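Local coordinates for protein glutamine cyclotransferase (Zymomonas mobilis, PDB 3NOL) that catalyses the cyclisation of amino-terminal glutamine to pyroglutamate with release of ammonia, as a calcium-containing beta-propeller enzyme of the bacterial glutaminyl cyclase type, at residues 59-64 with 78-83; 70-75 with 236-241; 96-101 with 118-123; 184-189 with 195-200. All blocks are in the same frame, centred on the assembly; numbering follows the deposited sequence.

Interaction 1 (59-64 with 78-83); sequences TGLNGR and LQQIEL
Gln80 is the first residue of 78-83 to meet the hairpin end at 59-64: its amide NE2 stops 3.9 Å from CD1 of Leu61, the two side chains arriving from opposite directions. The polar end of Gln80 is engaged with strand 64-70, OE1 accepting from Arg68 and NE2 making a weak bond to Ser66, so to Leu61 it offers only van der Waals contact. Two residues on, Glu82 reaches out as an extended chain, with CG anti to the backbone N (chi1 -179°), and brings OE2 over the centre of one face of the Arg64 guanidinium, 3.2 Å from Arg64 CZ. The planes of carboxylate and guanidinium are 41° apart, and no N-H of Arg64 points at the oxygen; this salt bridge works through charge alone. NH1 is directed instead at Leu83, whose carbonyl O lies 2.9 Å from Arg64 NH1 in a nearly straight bond (166°), practically in the guanidinium plane. Arg64 NE adds a weak bond to the same oxygen, and a water joins Arg64 NE to Leu83 O as well. Arg64 closes the type I' turn that begins at Leu61, linking two neighbouring strands of a four-stranded propeller blade. The chemistry divides the work on one guanidinium: its edge fixes direction through hydrogen bonds to a backbone carbonyl, while its face receives a carboxylate that probably offsets its charge at the surface.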
loop_
_atom_site.group_PDB
_atom_site.type_symbol
_atom_site.label_atom_id
_atom_site.label_comp_id
_atom_site.label_asym_id
_atom_site.label_seq_id
_atom_site.Cartn_x
_atom_site.Cartn_y
_atom_site.Cartn_z
ATOM N N THR A 59 5.061 -6.477 6.502
ATOM C CA THR A 59 4.205 -7.630 6.850
ATOM C C THR A 59 4.107 -7.867 8.338
ATOM O O THR A 59 5.104 -7.757 9.066
ATOM C CB THR A 59 4.717 -8.980 6.247
ATOM O OG1 THR A 59 6.054 -9.265 6.691
ATOM C CG2 THR A 59 4.660 -8.970 4.747
ATOM N N GLY A 60 2.902 -8.208 8.782
ATOM C CA GLY A 60 2.720 -8.775 10.099
ATOM C C GLY A 60 2.934 -10.259 9.849
ATOM O O GLY A 60 2.550 -10.817 8.774
ATOM N N LEU A 61 3.653 -10.879 10.771
ATOM C CA LEU A 61 3.967 -12.297 10.677
ATOM C C LEU A 61 3.791 -12.818 12.071
ATOM O O LEU A 61 4.603 -12.494 12.957
ATOM C CB LEU A 61 5.419 -12.514 10.192
ATOM C CG LEU A 61 5.683 -12.125 8.729
ATOM C CD1 LEU A 61 7.187 -12.172 8.403
ATOM C CD2 LEU A 61 4.880 -13.039 7.789
ATOM N N ASN A 62 2.702 -13.554 12.289
ATOM C CA ASN A 62 2.458 -14.219 13.594
ATOM C C ASN A 62 2.863 -13.385 14.845
ATOM O O ASN A 62 3.697 -13.834 15.684
ATOM C CB ASN A 62 3.156 -15.596 13.600
ATOM C CG ASN A 62 2.733 -16.471 14.778
ATOM O OD1 ASN A 62 1.700 -16.226 15.391
ATOM N ND2 ASN A 62 3.518 -17.509 15.076
ATOM N N GLY A 63 2.305 -12.173 14.948
ATOM C CA GLY A 63 2.474 -11.311 16.148
ATOM C C GLY A 63 3.587 -10.273 16.108
ATOM O O GLY A 63 3.640 -9.374 16.963
ATOM N N ARG A 64 4.489 -10.399 15.130
ATOM C CA ARG A 64 5.640 -9.495 14.993
ATOM C C ARG A 64 5.592 -8.884 13.602
ATOM O O ARG A 64 4.781 -9.302 12.776
ATOM C CB ARG A 64 6.977 -10.233 15.243
ATOM C CG ARG A 64 7.230 -10.573 16.730
ATOM C CD ARG A 64 7.507 -9.324 17.573
ATOM N NE ARG A 64 8.813 -8.712 17.299
ATOM C CZ ARG A 64 9.976 -9.125 17.803
ATOM N NH1 ARG A 64 11.100 -8.497 17.461
ATOM N NH2 ARG A 64 10.030 -10.186 18.628
ATOM N N LEU A 78 14.551 -11.830 -0.130
ATOM C CA LEU A 78 16.006 -11.692 -0.355
ATOM C C LEU A 78 16.694 -11.034 0.848
ATOM O O LEU A 78 17.879 -11.290 1.125
ATOM C CB LEU A 78 16.312 -10.905 -1.634
ATOM C CG LEU A 78 16.206 -11.544 -3.027
ATOM C CD1 LEU A 78 14.763 -11.759 -3.462
ATOM C CD2 LEU A 78 16.942 -10.647 -4.029
ATOM N N GLN A 79 15.924 -10.220 1.575
ATOM C CA GLN A 79 16.435 -9.371 2.652
ATOM C C GLN A 79 15.274 -9.073 3.580
ATOM O O GLN A 79 14.176 -8.824 3.111
ATOM C CB GLN A 79 16.942 -8.078 2.017
ATOM C CG GLN A 79 17.494 -7.043 2.952
ATOM C CD GLN A 79 17.862 -5.793 2.166
ATOM O OE1 GLN A 79 17.142 -5.415 1.240
ATOM N NE2 GLN A 79 18.979 -5.161 2.514
ATOM N N GLN A 80 15.492 -9.118 4.894
ATOM C CA GLN A 80 14.385 -8.832 5.806
ATOM C C GLN A 80 14.917 -8.277 7.108
ATOM O O GLN A 80 15.966 -8.731 7.572
ATOM C CB GLN A 80 13.614 -10.127 6.087
ATOM C CG GLN A 80 12.304 -9.943 6.868
ATOM C CD GLN A 80 11.483 -11.220 6.877
ATOM O OE1 GLN A 80 11.264 -11.838 5.809
ATOM N NE2 GLN A 80 11.002 -11.627 8.069
ATOM N N ILE A 81 14.191 -7.310 7.676
ATOM C CA ILE A 81 14.406 -6.875 9.072
ATOM C C ILE A 81 13.134 -7.128 9.866
ATOM O O ILE A 81 12.028 -7.065 9.309
ATOM C CB ILE A 81 14.897 -5.394 9.194
ATOM C CG1 ILE A 81 13.890 -4.388 8.601
ATOM C CG2 ILE A 81 16.314 -5.259 8.591
ATOM C CD1 ILE A 81 14.171 -2.906 8.914
ATOM N N GLU A 82 13.302 -7.463 11.141
ATOM C CA GLU A 82 12.195 -7.654 12.039
ATOM C C GLU A 82 12.218 -6.487 13.028
ATOM O O GLU A 82 13.226 -6.250 13.710
ATOM C CB GLU A 82 12.355 -8.991 12.777
ATOM C CG GLU A 82 11.208 -9.269 13.719
ATOM C CD GLU A 82 11.260 -10.641 14.389
ATOM O OE1 GLU A 82 12.193 -11.445 14.115
ATOM O OE2 GLU A 82 10.344 -10.898 15.212
ATOM N N LEU A 83 11.109 -5.761 13.110
ATOM C CA LEU A 83 11.025 -4.618 14.008
ATOM C C LEU A 83 11.001 -5.073 15.463
ATOM O O LEU A 83 10.548 -6.177 15.761
ATOM C CB LEU A 83 9.777 -3.784 13.709
ATOM C CG LEU A 83 9.698 -3.144 12.312
ATOM C CD1 LEU A 83 8.683 -2.008 12.354
ATOM C CD2 LEU A 83 11.043 -2.647 11.808
HETATM O O HOH W 1 7.688 -6.431 15.638
#

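Interaction 2 (70-75 with 236-241); sequences VDIESG and HHRLFV
Ile72 and Arg238 point at each other from opposite directions, and the methyl CD1 of Ile72 is where they meet, 4.1 Å from Arg238 NH2. With CG1 anti to its carbonyl carbon (chi1 -65°) and the chain extended beyond, Ile72 places that methyl beside both Arg238 and Phe240, obliquely to each, with Phe240 CZ 4.4 Å from Ile72 CD1. Arg238 and Phe240, two apart on strand 238-243, are turned so that ring atom CZ of Phe240 sits above one guanidinium face, offset toward its rim, while Arg238 CZ lies at the edge of the Phe240 ring. The polar end of Arg238 is held elsewhere, its NE in a salt bridge with Asp233 and its NH2 weakly bonded to Tyr50. The same loop as Ile72 contains an Asx motif: Asp71 OD2 accepts from Ser74 N and Ser74 OG, which come from opposite faces of the carboxylate plane. The contact joins the loop between the last two strands of one propeller blade to a strand of the neighbouring sheet. Its chemistry is dispersive: a buried methyl rests against a guanidinium whose charge is paired with Asp233, which probably lowers the cost of placing arginine beside hydrocarbon.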
loop_
_atom_site.group_PDB
_atom_site.type_symbol
_atom_site.label_atom_id
_atom_site.label_comp_id
_atom_site.label_asym_id
_atom_site.label_seq_id
_atom_site.Cartn_x
_atom_site.Cartn_y
_atom_site.Cartn_z
ATOM N N VAL A 70 11.393 -8.634 -1.786
ATOM C CA VAL A 70 10.813 -9.870 -2.308
ATOM C C VAL A 70 10.963 -9.977 -3.840
ATOM O O VAL A 70 10.636 -9.032 -4.588
ATOM C CB VAL A 70 9.297 -9.963 -1.901
ATOM C CG1 VAL A 70 8.646 -11.180 -2.498
ATOM C CG2 VAL A 70 9.127 -9.971 -0.423
ATOM N N ASP A 71 11.481 -11.129 -4.277
ATOM C CA ASP A 71 11.542 -11.498 -5.698
ATOM C C ASP A 71 10.127 -11.648 -6.238
ATOM O O ASP A 71 9.328 -12.406 -5.669
ATOM C CB ASP A 71 12.270 -12.839 -5.872
ATOM C CG ASP A 71 12.367 -13.253 -7.329
ATOM O OD1 ASP A 71 13.101 -12.601 -8.094
ATOM O OD2 ASP A 71 11.677 -14.219 -7.715
ATOM N N ILE A 72 9.811 -10.916 -7.306
ATOM C CA ILE A 72 8.444 -10.900 -7.849
ATOM C C ILE A 72 7.990 -12.290 -8.293
ATOM O O ILE A 72 6.917 -12.762 -7.900
ATOM C CB ILE A 72 8.268 -9.887 -9.014
ATOM C CG1 ILE A 72 8.472 -8.454 -8.508
ATOM C CG2 ILE A 72 6.872 -10.039 -9.650
ATOM C CD1 ILE A 72 8.446 -7.384 -9.591
ATOM N N GLU A 73 8.815 -12.930 -9.127
ATOM C CA GLU A 73 8.440 -14.200 -9.773
ATOM C C GLU A 73 8.209 -15.359 -8.805
ATOM O O GLU A 73 7.335 -16.200 -9.039
ATOM C CB GLU A 73 9.511 -14.583 -10.802
ATOM C CG GLU A 73 9.358 -13.801 -12.092
ATOM C CD GLU A 73 10.548 -13.923 -13.034
ATOM O OE1 GLU A 73 11.506 -14.679 -12.748
ATOM O OE2 GLU A 73 10.513 -13.245 -14.079
ATOM N N SER A 74 8.991 -15.401 -7.723
ATOM C CA SER A 74 8.967 -16.530 -6.790
ATOM C C SER A 74 8.254 -16.196 -5.479
ATOM O O SER A 74 7.859 -17.099 -4.738
ATOM C CB SER A 74 10.393 -16.989 -6.472
ATOM O OG SER A 74 11.055 -16.029 -5.658
ATOM N N GLY A 75 8.118 -14.896 -5.188
ATOM C CA GLY A 75 7.592 -14.427 -3.906
ATOM C C GLY A 75 8.520 -14.666 -2.711
ATOM O O GLY A 75 8.097 -14.527 -1.562
ATOM N N HIS A 236 7.670 -0.116 -16.567
ATOM C CA HIS A 236 6.970 -1.083 -17.460
ATOM C C HIS A 236 5.431 -0.948 -17.442
ATOM O O HIS A 236 4.722 -1.674 -18.166
ATOM C CB HIS A 236 7.369 -2.529 -17.112
ATOM C CG HIS A 236 8.849 -2.745 -16.954
ATOM N ND1 HIS A 236 9.713 -2.833 -18.024
ATOM C CD2 HIS A 236 9.615 -2.864 -15.842
ATOM C CE1 HIS A 236 10.948 -3.010 -17.579
ATOM N NE2 HIS A 236 10.914 -3.048 -16.260
ATOM N N HIS A 237 4.929 -0.044 -16.609
ATOM C CA HIS A 237 3.488 0.110 -16.353
ATOM C C HIS A 237 2.816 -1.218 -15.952
ATOM O O HIS A 237 1.899 -1.715 -16.624
ATOM C CB HIS A 237 2.800 0.809 -17.532
ATOM C CG HIS A 237 2.843 2.309 -17.447
ATOM N ND1 HIS A 237 1.820 3.107 -17.922
ATOM C CD2 HIS A 237 3.778 3.155 -16.943
ATOM C CE1 HIS A 237 2.130 4.380 -17.724
ATOM N NE2 HIS A 237 3.308 4.437 -17.123
ATOM N N ARG A 238 3.292 -1.767 -14.837
ATOM C CA ARG A 238 2.685 -2.953 -14.220
ATOM C C ARG A 238 2.030 -2.597 -12.894
ATOM O O ARG A 238 2.698 -2.097 -11.975
ATOM C CB ARG A 238 3.730 -4.062 -14.008
ATOM C CG ARG A 238 4.306 -4.651 -15.308
ATOM C CD ARG A 238 5.268 -5.831 -15.055
ATOM N NE ARG A 238 6.486 -5.381 -14.368
ATOM C CZ ARG A 238 7.441 -6.168 -13.859
ATOM N NH1 ARG A 238 7.368 -7.495 -13.932
ATOM N NH2 ARG A 238 8.499 -5.612 -13.263
ATOM N N LEU A 239 0.728 -2.866 -12.805
ATOM C CA LEU A 239 -0.032 -2.652 -11.583
ATOM C C LEU A 239 -0.197 -3.991 -10.853
ATOM O O LEU A 239 -0.664 -4.970 -11.450
ATOM C CB LEU A 239 -1.409 -2.077 -11.920
ATOM C CG LEU A 239 -2.344 -1.707 -10.763
ATOM C CD1 LEU A 239 -1.727 -0.666 -9.851
ATOM C CD2 LEU A 239 -3.706 -1.241 -11.281
ATOM N N PHE A 240 0.166 -4.013 -9.577
ATOM C CA PHE A 240 0.152 -5.238 -8.777
ATOM C C PHE A 240 -0.765 -5.030 -7.580
ATOM O O PHE A 240 -0.666 -4.003 -6.885
ATOM C CB PHE A 240 1.552 -5.556 -8.233
ATOM C CG PHE A 240 2.595 -5.778 -9.293
ATOM C CD1 PHE A 240 2.681 -7.015 -9.949
ATOM C CD2 PHE A 240 3.489 -4.751 -9.634
ATOM C CE1 PHE A 240 3.664 -7.233 -10.908
ATOM C CE2 PHE A 240 4.478 -4.964 -10.601
ATOM C CZ PHE A 240 4.568 -6.191 -11.232
ATOM N N VAL A 241 -1.605 -6.022 -7.308
ATOM C CA VAL A 241 -2.478 -5.965 -6.125
ATOM C C VAL A 241 -2.389 -7.276 -5.343
ATOM O O VAL A 241 -2.224 -8.360 -5.930
ATOM C CB VAL A 241 -3.949 -5.666 -6.499
ATOM C CG1 VAL A 241 -4.079 -4.243 -7.107
ATOM C CG2 VAL A 241 -4.505 -6.736 -7.471
#

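Interaction 3 (96-101 with 118-123); sequences KDKIVG and RQVRSF
Strands 98-101 and 119-123 run in roughly the same direction, 29° apart and 9.1 Å from axis to axis, because strand 108-113 lies between them in the four-stranded antiparallel blade. At that distance the backbones do not pair; the contact is made mainly by side chains, and most of it falls at the C-terminal ends of the two segments, at Val100, Gly101 and Phe123. Phe123 turns its ring to strand 98-101: chi1 of 66° sets CG between the backbone N and the carbonyl carbon, a crowded position. From there CE2 of the ring comes to 3.7 Å from Val100 CG1, with CZ of the ring 3.8 Å from the same methyl. The two side chains cross at about a right angle, and the methyl approaches the ring obliquely. Val100 presents CG1 by holding it anti to its own backbone N (chi1 -178°). The backbone carbonyl O of Gly101 lies 4.1 Å from CE2 of Phe123, also oblique to the ring. At the other end of the pair the touch is slight: CE of Lys98 reaches CG2 of Val120 at 4.5 Å, and the ammonium beyond forms a salt bridge with Asp97. Val120 and Arg121 form a classic beta bulge opposite Val111. Leu156, from a loop, packs on Phe123. The two strands meet mainly through dispersion, centred on Phe123, while backbone hydrogen bonds link each of them to strand 108-113.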
loop_
_atom_site.group_PDB
_atom_site.type_symbol
_atom_site.label_atom_id
_atom_site.label_comp_id
_atom_site.label_asym_id
_atom_site.label_seq_id
_atom_site.Cartn_x
_atom_site.Cartn_y
_atom_site.Cartn_z
ATOM N N LYS A 96 13.668 8.705 -2.334
ATOM C CA LYS A 96 15.061 8.736 -2.783
ATOM C C LYS A 96 15.698 7.369 -2.482
ATOM O O LYS A 96 15.165 6.340 -2.911
ATOM C CB LYS A 96 15.823 9.922 -2.150
ATOM C CG LYS A 96 15.253 11.297 -2.611
ATOM C CD LYS A 96 15.922 12.470 -1.919
ATOM C CE LYS A 96 15.390 13.785 -2.480
ATOM N NZ LYS A 96 16.016 14.969 -1.804
ATOM N N ASP A 97 16.798 7.343 -1.734
ATOM C CA ASP A 97 17.478 6.068 -1.446
ATOM C C ASP A 97 17.141 5.568 -0.034
ATOM O O ASP A 97 17.913 4.840 0.605
ATOM C CB ASP A 97 18.999 6.182 -1.685
ATOM C CG ASP A 97 19.641 7.311 -0.894
ATOM O OD1 ASP A 97 18.902 8.136 -0.324
ATOM O OD2 ASP A 97 20.904 7.378 -0.858
ATOM N N LYS A 98 15.955 5.956 0.434
ATOM C CA LYS A 98 15.450 5.566 1.748
ATOM C C LYS A 98 14.134 4.802 1.635
ATOM O O LYS A 98 13.453 4.866 0.605
ATOM C CB LYS A 98 15.216 6.814 2.612
ATOM C CG LYS A 98 16.382 7.784 2.645
ATOM C CD LYS A 98 17.486 7.261 3.537
ATOM C CE LYS A 98 18.542 8.332 3.826
ATOM N NZ LYS A 98 19.799 8.093 3.088
ATOM N N ILE A 99 13.783 4.105 2.708
ATOM C CA ILE A 99 12.415 3.615 2.885
ATOM C C ILE A 99 11.904 4.278 4.156
ATOM O O ILE A 99 12.649 4.403 5.156
ATOM C CB ILE A 99 12.351 2.077 2.986
ATOM C CG1 ILE A 99 12.859 1.451 1.671
ATOM C CG2 ILE A 99 10.901 1.598 3.357
ATOM C CD1 ILE A 99 12.851 -0.064 1.674
ATOM N N VAL A 100 10.658 4.742 4.099
ATOM C CA VAL A 100 9.993 5.366 5.236
ATOM C C VAL A 100 8.824 4.454 5.629
ATOM O O VAL A 100 8.133 3.889 4.758
ATOM C CB VAL A 100 9.462 6.775 4.881
ATOM C CG1 VAL A 100 8.811 7.415 6.103
ATOM C CG2 VAL A 100 10.591 7.670 4.290
ATOM N N GLY A 101 8.639 4.272 6.926
ATOM C CA GLY A 101 7.636 3.341 7.439
ATOM C C GLY A 101 6.800 3.977 8.549
ATOM O O GLY A 101 7.319 4.766 9.359
ATOM N N ARG A 118 19.145 -0.460 7.265
ATOM C CA ARG A 118 19.670 0.084 8.508
ATOM C C ARG A 118 18.808 1.285 8.922
ATOM O O ARG A 118 18.549 2.154 8.103
ATOM C CB ARG A 118 21.114 0.542 8.296
ATOM C CG ARG A 118 21.745 1.108 9.546
ATOM C CD ARG A 118 23.246 1.348 9.369
ATOM N NE ARG A 118 23.516 2.459 8.456
ATOM C CZ ARG A 118 23.452 3.749 8.802
ATOM N NH1 ARG A 118 23.128 4.100 10.042
ATOM N NH2 ARG A 118 23.706 4.694 7.901
ATOM N N GLN A 119 18.368 1.317 10.176
ATOM C CA GLN A 119 17.543 2.442 10.660
ATOM C C GLN A 119 18.407 3.687 10.833
ATOM O O GLN A 119 19.497 3.622 11.448
ATOM C CB GLN A 119 16.817 2.091 11.963
ATOM C CG GLN A 119 16.101 3.274 12.618
ATOM C CD GLN A 119 15.387 2.881 13.907
ATOM O OE1 GLN A 119 15.024 1.721 14.091
ATOM N NE2 GLN A 119 15.195 3.844 14.806
ATOM N N VAL A 120 17.944 4.803 10.271
ATOM C CA VAL A 120 18.672 6.085 10.364
ATOM C C VAL A 120 17.910 7.218 11.090
ATOM O O VAL A 120 18.511 8.212 11.512
ATOM C CB VAL A 120 19.176 6.574 8.982
ATOM C CG1 VAL A 120 20.229 5.595 8.420
ATOM C CG2 VAL A 120 18.000 6.802 7.991
ATOM N N ARG A 121 16.601 7.047 11.262
ATOM C CA ARG A 121 15.774 8.088 11.867
ATOM C C ARG A 121 14.476 7.496 12.405
ATOM O O ARG A 121 13.986 6.476 11.895
ATOM C CB ARG A 121 15.470 9.168 10.821
ATOM C CG ARG A 121 14.717 10.392 11.295
ATOM C CD ARG A 121 14.560 11.336 10.120
ATOM N NE ARG A 121 13.851 12.559 10.500
ATOM C CZ ARG A 121 13.539 13.541 9.651
ATOM N NH1 ARG A 121 13.866 13.455 8.365
ATOM N NH2 ARG A 121 12.903 14.624 10.094
ATOM N N SER A 122 13.967 8.126 13.467
ATOM C CA SER A 122 12.572 7.973 13.869
ATOM C C SER A 122 11.924 9.354 13.887
ATOM O O SER A 122 12.582 10.362 14.186
ATOM C CB SER A 122 12.436 7.315 15.246
ATOM O OG SER A 122 11.066 7.005 15.497
ATOM N N PHE A 123 10.636 9.400 13.573
ATOM C CA PHE A 123 9.914 10.663 13.565
ATOM C C PHE A 123 8.518 10.467 14.141
ATOM O O PHE A 123 7.941 9.378 14.001
ATOM C CB PHE A 123 9.854 11.256 12.145
ATOM C CG PHE A 123 9.044 10.441 11.156
ATOM C CD1 PHE A 123 7.717 10.805 10.852
ATOM C CD2 PHE A 123 9.594 9.301 10.544
ATOM C CE1 PHE A 123 6.970 10.056 9.926
ATOM C CE2 PHE A 123 8.856 8.549 9.602
ATOM C CZ PHE A 123 7.540 8.925 9.308
#

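Interaction 4 (184-189 with 195-200); sequences IFANVW and VRIDPE
A beta hairpin of the propeller places strand 183-188 beside strand 193-197, and Phe185 faces Arg196 across it as a non-hydrogen-bonded antiparallel pair. On each side of that pair stands a hydrogen-bonded one. Ile184 N donates to Ile197 O at 3.0 Å and Ile197 N returns to Ile184 O at 2.7 Å; beyond Phe185, Ala186 N bonds to Val195 O and Val195 N to Ala186 O. The alpha carbon of Phe185 also approaches Val195 O at 3.2 Å in a CA-H...O contact. The side chains of Phe185 and Arg196 lie alongside one another, pointing the same way, and CG of Arg196 sits over the ring face, 4.0 Å from its centroid, a CH-pi contact. Further out the arginine chain bends at chi3 (70°), and Phe185 CZ comes over one guanidinium face toward its rim, the two planes 56° apart. The guanidinium has further partners: a salt bridge from NE to Glu183 and a cation-pi contact with Tyr29. The hairpin sits in a mixed sheet where strand 177-180, home of the calcium-site residues Leu177 and Glu178, pairs with the other edge of strand 183-188, away from 193-197. On the face carrying Ile184, Ala186, Val195 and Ile197 the side-chain contacts across the pair are apolar: Ala186 CB touches Val195 CG2 and Ile197 CD1, both at 4.1 Å, and Ile184 CD1 slides past Pro199 CB at 4.0 Å. Near the hairpin's end Val188 crosses Val195 at about a right angle, CG2 of Val188 lying 3.9 Å from Val195 CG1.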
loop_
_atom_site.group_PDB
_atom_site.type_symbol
_atom_site.label_atom_id
_atom_site.label_comp_id
_atom_site.label_asym_id
_atom_site.label_seq_id
_atom_site.Cartn_x
_atom_site.Cartn_y
_atom_site.Cartn_z
ATOM N N ILE A 184 -4.033 9.124 -6.756
ATOM C CA ILE A 184 -3.793 8.311 -5.558
ATOM C C ILE A 184 -4.761 7.120 -5.589
ATOM O O ILE A 184 -5.977 7.309 -5.566
ATOM C CB ILE A 184 -3.976 9.129 -4.239
ATOM C CG1 ILE A 184 -3.045 10.358 -4.204
ATOM C CG2 ILE A 184 -3.813 8.193 -3.006
ATOM C CD1 ILE A 184 -3.510 11.416 -3.265
ATOM N N PHE A 185 -4.226 5.907 -5.710
ATOM C CA PHE A 185 -5.037 4.686 -5.555
ATOM C C PHE A 185 -5.024 4.302 -4.065
ATOM O O PHE A 185 -3.956 4.306 -3.430
ATOM C CB PHE A 185 -4.435 3.534 -6.350
ATOM C CG PHE A 185 -4.678 3.599 -7.874
ATOM C CD1 PHE A 185 -4.924 4.819 -8.540
ATOM C CD2 PHE A 185 -4.614 2.425 -8.617
ATOM C CE1 PHE A 185 -5.119 4.859 -9.940
ATOM C CE2 PHE A 185 -4.795 2.433 -10.019
ATOM C CZ PHE A 185 -5.048 3.663 -10.684
ATOM N N ALA A 186 -6.185 3.935 -3.519
ATOM C CA ALA A 186 -6.234 3.517 -2.110
ATOM C C ALA A 186 -7.096 2.293 -1.916
ATOM O O ALA A 186 -8.213 2.239 -2.447
ATOM C CB ALA A 186 -6.784 4.637 -1.233
ATOM N N ASN A 187 -6.599 1.307 -1.171
ATOM C CA ASN A 187 -7.505 0.276 -0.676
ATOM C C ASN A 187 -8.509 0.934 0.269
ATOM O O ASN A 187 -8.163 1.868 0.994
ATOM C CB ASN A 187 -6.753 -0.828 0.075
ATOM C CG ASN A 187 -5.926 -1.700 -0.849
ATOM O OD1 ASN A 187 -4.712 -1.546 -0.923
ATOM N ND2 ASN A 187 -6.579 -2.623 -1.554
ATOM N N VAL A 188 -9.745 0.435 0.241
ATOM C CA VAL A 188 -10.740 0.788 1.225
ATOM C C VAL A 188 -10.960 -0.469 2.076
ATOM O O VAL A 188 -11.483 -1.492 1.601
ATOM C CB VAL A 188 -12.048 1.251 0.578
ATOM C CG1 VAL A 188 -13.054 1.641 1.677
ATOM C CG2 VAL A 188 -11.780 2.388 -0.440
ATOM N N TRP A 189 -10.486 -0.375 3.314
ATOM C CA TRP A 189 -10.438 -1.505 4.225
ATOM C C TRP A 189 -11.815 -2.113 4.384
ATOM O O TRP A 189 -12.815 -1.389 4.500
ATOM C CB TRP A 189 -9.895 -1.067 5.586
ATOM C CG TRP A 189 -9.391 -2.177 6.476
ATOM C CD1 TRP A 189 -8.626 -3.273 6.109
ATOM C CD2 TRP A 189 -9.565 -2.272 7.895
ATOM N NE1 TRP A 189 -8.351 -4.045 7.218
ATOM C CE2 TRP A 189 -8.883 -3.437 8.330
ATOM C CE3 TRP A 189 -10.208 -1.465 8.849
ATOM C CZ2 TRP A 189 -8.865 -3.837 9.687
ATOM C CZ3 TRP A 189 -10.191 -1.863 10.196
ATOM C CH2 TRP A 189 -9.529 -3.033 10.597
ATOM N N VAL A 195 -10.116 2.719 -4.692
ATOM C CA VAL A 195 -10.560 4.014 -5.228
ATOM C C VAL A 195 -9.405 4.776 -5.846
ATOM O O VAL A 195 -8.263 4.696 -5.393
ATOM C CB VAL A 195 -11.308 4.888 -4.200
ATOM C CG1 VAL A 195 -12.642 4.213 -3.789
ATOM C CG2 VAL A 195 -10.430 5.212 -2.995
ATOM N N ARG A 196 -9.737 5.493 -6.909
ATOM C CA ARG A 196 -8.798 6.362 -7.602
ATOM C C ARG A 196 -9.171 7.789 -7.187
ATOM O O ARG A 196 -10.304 8.213 -7.403
ATOM C CB ARG A 196 -8.935 6.175 -9.124
ATOM C CG ARG A 196 -8.748 4.726 -9.573
ATOM C CD ARG A 196 -9.098 4.514 -11.045
ATOM N NE ARG A 196 -8.106 5.150 -11.903
ATOM C CZ ARG A 196 -7.833 4.775 -13.153
ATOM N NH1 ARG A 196 -6.891 5.418 -13.829
ATOM N NH2 ARG A 196 -8.461 3.738 -13.708
ATOM N N ILE A 197 -8.216 8.498 -6.589
ATOM C CA ILE A 197 -8.458 9.792 -5.968
ATOM C C ILE A 197 -7.731 10.920 -6.704
ATOM O O ILE A 197 -6.512 10.823 -6.976
ATOM C CB ILE A 197 -8.022 9.776 -4.467
ATOM C CG1 ILE A 197 -8.807 8.711 -3.682
ATOM C CG2 ILE A 197 -8.233 11.136 -3.852
ATOM C CD1 ILE A 197 -8.160 8.332 -2.328
ATOM N N ASP A 198 -8.483 11.975 -7.028
ATOM C CA ASP A 198 -7.911 13.187 -7.619
ATOM C C ASP A 198 -7.109 13.918 -6.526
ATOM O O ASP A 198 -7.678 14.391 -5.561
ATOM C CB ASP A 198 -9.055 14.070 -8.156
ATOM C CG ASP A 198 -8.566 15.342 -8.853
ATOM O OD1 ASP A 198 -7.429 15.800 -8.599
ATOM O OD2 ASP A 198 -9.348 15.872 -9.670
ATOM N N PRO A 199 -5.781 14.021 -6.679
ATOM C CA PRO A 199 -4.996 14.634 -5.602
ATOM C C PRO A 199 -5.257 16.147 -5.402
ATOM O O PRO A 199 -4.892 16.665 -4.355
ATOM C CB PRO A 199 -3.542 14.379 -6.024
ATOM C CG PRO A 199 -3.602 14.289 -7.530
ATOM C CD PRO A 199 -4.936 13.591 -7.813
ATOM N N GLU A 200 -5.856 16.824 -6.399
ATOM C CA GLU A 200 -6.182 18.265 -6.337
ATOM C C GLU A 200 -7.404 18.544 -5.472
ATOM O O GLU A 200 -7.519 19.621 -4.877
ATOM C CB GLU A 200 -6.404 18.862 -7.747
ATOM C CG GLU A 200 -5.115 18.925 -8.613
ATOM C CD GLU A 200 -5.262 19.648 -9.974
ATOM O OE1 GLU A 200 -4.244 19.706 -10.724
ATOM O OE2 GLU A 200 -6.354 20.164 -10.307
#

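In the fold
The four contacts sample a propeller at different depths. Interaction 1 lies at the surface and is the one that relies on charge and side-chain hydrogen bonding; the other three are buried and lean on dispersion, with interaction 4 adding backbone pairing. Interactions 1 and 3 each stay within one four-stranded sheet; interaction 3 spans an intervening strand, while interaction 1 sets a turn against the end of an edge strand. Interaction 2 passes between sheets and interaction 4 pairs adjacent strands. Interactions 2 and 4 reach the same sheet and touch where Leu239 CD2 meets Phe185 CE2 at 4.0 Å. Interactions 1 and 2 also touch, through Leu78 and Asp71, while interactions 1 and 4 lie on opposite sides of the chain's centre.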